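Long-range contact in taurine:2-oxoglutarate aminotransferase (Bifidobacterium kashiwanohense PV20-2, PDB 6JIX), which probably transfers the amino group of taurine to 2-oxoglutarate with pyridoxal 5'-phosphate as cofactor, as a class-III aminotransferase: residues A87-V99 with G316-N329. Numbering follows the deposited sequence.
Sequences ASEPKSRLAKMLV and GHTLACAAGVAAVN
Leu94 and Val325 interlock as reciprocal knobs-into-holes where helices 89-99 and 318-329 of this class-III, PLP-dependent aminotransferase pack, their segment axes 7.9 Å apart at closest approach and inclined at 44°. Leu94 sits among Cys321, Gly324, Val325 and Val328; with CG anti to its own backbone nitrogen (chi1 -170°), the branch is aimed into this hole and CD2 comes to lie 3.8 Å from Gly324 CA. Gly324 makes this depth possible, since a beta-carbon there would clash with CD2. Val325 fills the return hole formed by Pro90, Arg93, Leu94 and Met97; its CG1 meets Arg93 CD at 3.7 Å, the two side chains crossing at about a right angle. Beside it, Met97 CE touches both Val328 CG1, at 3.5 Å, and Asn329 OD1, at 3.5 Å. A serine in place of Leu94 would probably leave a gap over Gly324 and deprive Val328 CG2 of an apolar neighbour.

Toward the N-terminal ends, the CA atoms of Pro90 and Ala322 are 5.0 Å apart, and Pro90 CB comes within 3.5 Å of Ala322 N. Lys91 CD rests 3.5 Å from Gly316 O. Farther out, Leu94 and Leu98 also reach Phe112 of strand 107-113, while Arg93 NH2 forms a salt bridge with Glu89 OE1 and hydrogen-bonds O of Glu4 in the second subunit. The Lys91 chain bends at chi3 (75°), and its NZ hydrogen-bonds the carbonyl oxygen of Tyr86, a residue seen to bind glutamate.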
# COMPACT_ATOMS: atom_id res chain seq x y z
N ALA A 87 -13.99 -10.30 11.65
CA ALA A 87 -12.84 -10.85 12.34
C ALA A 87 -12.39 -12.12 11.64
O ALA A 87 -13.20 -12.85 11.09
CB ALA A 87 -13.17 -11.14 13.81
N SER A 88 -11.08 -12.36 11.61
CA SER A 88 -10.55 -13.61 11.09
C SER A 88 -9.47 -14.11 12.04
O SER A 88 -8.76 -13.32 12.67
CB SER A 88 -9.99 -13.43 9.68
OG SER A 88 -8.81 -12.65 9.71
N GLU A 89 -9.31 -15.43 12.08
CA GLU A 89 -8.36 -16.01 13.03
C GLU A 89 -6.97 -15.40 12.86
O GLU A 89 -6.43 -14.82 13.82
CB GLU A 89 -8.30 -17.53 12.89
CG GLU A 89 -7.69 -18.17 14.12
CD GLU A 89 -7.11 -19.54 13.87
OE1 GLU A 89 -7.32 -20.45 14.70
OE2 GLU A 89 -6.43 -19.71 12.84
N PRO A 90 -6.37 -15.45 11.67
CA PRO A 90 -5.00 -14.92 11.53
C PRO A 90 -4.88 -13.45 11.91
O PRO A 90 -3.84 -13.04 12.44
CB PRO A 90 -4.69 -15.14 10.04
CG PRO A 90 -5.65 -16.17 9.60
CD PRO A 90 -6.87 -16.04 10.43
N LYS A 91 -5.91 -12.64 11.65
CA LYS A 91 -5.83 -11.21 11.97
C LYS A 91 -5.93 -10.98 13.48
O LYS A 91 -5.19 -10.17 14.04
CB LYS A 91 -6.92 -10.46 11.20
CG LYS A 91 -7.08 -9.01 11.54
CD LYS A 91 -7.97 -8.33 10.52
CE LYS A 91 -9.44 -8.68 10.71
NZ LYS A 91 -10.28 -8.10 9.64
N SER A 92 -6.84 -11.68 14.15
CA SER A 92 -6.93 -11.55 15.60
C SER A 92 -5.66 -12.06 16.28
O SER A 92 -5.13 -11.42 17.19
CB SER A 92 -8.15 -12.30 16.12
OG SER A 92 -9.33 -11.53 15.95
N ARG A 93 -5.16 -13.20 15.83
CA ARG A 93 -3.98 -13.76 16.46
C ARG A 93 -2.77 -12.87 16.22
O ARG A 93 -1.89 -12.77 17.10
CB ARG A 93 -3.73 -15.17 15.93
CG ARG A 93 -3.12 -16.10 16.94
CD ARG A 93 -2.33 -17.20 16.25
NE ARG A 93 -3.21 -18.30 15.87
CZ ARG A 93 -3.89 -19.02 16.75
NH1 ARG A 93 -3.79 -18.77 18.05
NH2 ARG A 93 -4.68 -20.01 16.33
N LEU A 94 -2.68 -12.24 15.06
CA LEU A 94 -1.48 -11.46 14.79
C LEU A 94 -1.48 -10.15 15.57
O LEU A 94 -0.43 -9.73 16.07
CB LEU A 94 -1.33 -11.20 13.29
CG LEU A 94 0.04 -10.62 12.96
CD1 LEU A 94 1.15 -11.40 13.69
CD2 LEU A 94 0.25 -10.61 11.46
N ALA A 95 -2.65 -9.51 15.70
CA ALA A 95 -2.73 -8.29 16.49
C ALA A 95 -2.34 -8.53 17.94
O ALA A 95 -1.55 -7.78 18.52
CB ALA A 95 -4.14 -7.71 16.40
N LYS A 96 -2.86 -9.60 18.55
CA LYS A 96 -2.48 -9.89 19.93
C LYS A 96 -0.99 -10.22 20.04
O LYS A 96 -0.30 -9.68 20.91
CB LYS A 96 -3.32 -11.03 20.51
CG LYS A 96 -3.47 -10.91 22.03
CD LYS A 96 -3.17 -12.22 22.75
CE LYS A 96 -3.40 -12.06 24.24
NZ LYS A 96 -2.29 -12.65 25.01
N MET A 97 -0.48 -11.09 19.16
CA MET A 97 0.93 -11.45 19.22
C MET A 97 1.81 -10.21 19.10
O MET A 97 2.83 -10.10 19.78
CB MET A 97 1.29 -12.43 18.12
CG MET A 97 0.74 -13.81 18.31
SD MET A 97 0.90 -14.73 16.78
CE MET A 97 2.67 -14.73 16.61
N LEU A 98 1.43 -9.29 18.22
CA LEU A 98 2.25 -8.10 18.01
C LEU A 98 2.20 -7.20 19.24
O LEU A 98 3.25 -6.76 19.73
CB LEU A 98 1.77 -7.35 16.78
CG LEU A 98 2.11 -8.00 15.45
CD1 LEU A 98 1.82 -7.01 14.34
CD2 LEU A 98 3.56 -8.43 15.46
N VAL A 99 1.00 -6.92 19.75
CA VAL A 99 0.87 -6.16 20.99
C VAL A 99 1.69 -6.81 22.10
O VAL A 99 2.37 -6.13 22.88
CB VAL A 99 -0.61 -6.02 21.40
CG1 VAL A 99 -0.73 -5.32 22.75
CG2 VAL A 99 -1.40 -5.27 20.34
N GLY A 316 -5.59 -5.78 7.29
CA GLY A 316 -5.75 -7.04 7.99
C GLY A 316 -5.92 -8.22 7.05
O GLY A 316 -6.59 -9.19 7.39
N HIS A 317 -5.31 -8.13 5.87
CA HIS A 317 -5.42 -9.16 4.86
C HIS A 317 -5.16 -10.54 5.44
O HIS A 317 -4.18 -10.76 6.14
CB HIS A 317 -4.43 -8.83 3.74
CG HIS A 317 -4.60 -9.67 2.52
ND1 HIS A 317 -4.19 -10.99 2.45
CD2 HIS A 317 -5.13 -9.38 1.31
CE1 HIS A 317 -4.47 -11.47 1.25
NE2 HIS A 317 -5.03 -10.51 0.54
N THR A 318 -6.06 -11.47 5.14
CA THR A 318 -6.05 -12.75 5.85
C THR A 318 -4.82 -13.58 5.51
O THR A 318 -4.10 -14.02 6.42
CB THR A 318 -7.34 -13.51 5.54
OG1 THR A 318 -8.43 -12.59 5.62
CG2 THR A 318 -7.57 -14.62 6.57
N LEU A 319 -4.56 -13.82 4.23
CA LEU A 319 -3.33 -14.53 3.86
C LEU A 319 -2.11 -13.85 4.45
O LEU A 319 -1.25 -14.50 5.05
CB LEU A 319 -3.20 -14.60 2.34
CG LEU A 319 -2.22 -15.68 1.87
CD1 LEU A 319 -2.91 -17.03 1.89
CD2 LEU A 319 -1.67 -15.34 0.49
N ALA A 320 -2.02 -12.53 4.30
CA ALA A 320 -0.84 -11.82 4.77
C ALA A 320 -0.65 -12.04 6.26
O ALA A 320 0.47 -12.27 6.72
CB ALA A 320 -0.97 -10.33 4.46
N CYS A 321 -1.75 -11.96 7.03
CA CYS A 321 -1.66 -12.16 8.48
C CYS A 321 -1.24 -13.58 8.82
O CYS A 321 -0.42 -13.77 9.74
CB CYS A 321 -3.00 -11.84 9.13
SG CYS A 321 -3.28 -10.09 9.28
N ALA A 322 -1.78 -14.58 8.12
CA ALA A 322 -1.35 -15.96 8.35
C ALA A 322 0.16 -16.08 8.19
O ALA A 322 0.84 -16.69 9.02
CB ALA A 322 -2.09 -16.93 7.42
N ALA A 323 0.70 -15.49 7.12
CA ALA A 323 2.15 -15.49 6.98
C ALA A 323 2.82 -14.79 8.16
O ALA A 323 3.86 -15.24 8.65
CB ALA A 323 2.55 -14.84 5.65
N GLY A 324 2.22 -13.69 8.64
CA GLY A 324 2.76 -12.99 9.80
C GLY A 324 2.80 -13.84 11.06
O GLY A 324 3.83 -13.92 11.74
N VAL A 325 1.69 -14.50 11.37
CA VAL A 325 1.66 -15.34 12.56
C VAL A 325 2.81 -16.35 12.51
O VAL A 325 3.51 -16.58 13.51
CB VAL A 325 0.29 -16.03 12.67
CG1 VAL A 325 0.34 -17.17 13.68
CG2 VAL A 325 -0.78 -15.03 13.07
N ALA A 326 3.05 -16.95 11.34
CA ALA A 326 4.11 -17.94 11.23
C ALA A 326 5.48 -17.30 11.41
O ALA A 326 6.35 -17.85 12.10
CB ALA A 326 4.02 -18.65 9.89
N ALA A 327 5.70 -16.14 10.79
CA ALA A 327 6.98 -15.46 10.94
C ALA A 327 7.25 -15.08 12.39
O ALA A 327 8.31 -15.39 12.94
CB ALA A 327 7.02 -14.21 10.06
N VAL A 328 6.28 -14.45 13.05
CA VAL A 328 6.55 -14.00 14.41
C VAL A 328 6.80 -15.19 15.33
O VAL A 328 7.72 -15.17 16.15
CB VAL A 328 5.41 -13.10 14.92
CG1 VAL A 328 5.60 -12.80 16.39
CG2 VAL A 328 5.31 -11.81 14.08
N ASN A 329 6.00 -16.26 15.17
CA ASN A 329 6.20 -17.47 15.97
C ASN A 329 7.59 -18.05 15.76
O ASN A 329 8.22 -18.53 16.71
CB ASN A 329 5.14 -18.53 15.64
CG ASN A 329 3.87 -18.39 16.48
OD1 ASN A 329 3.90 -17.85 17.59
ND2 ASN A 329 2.74 -18.87 15.94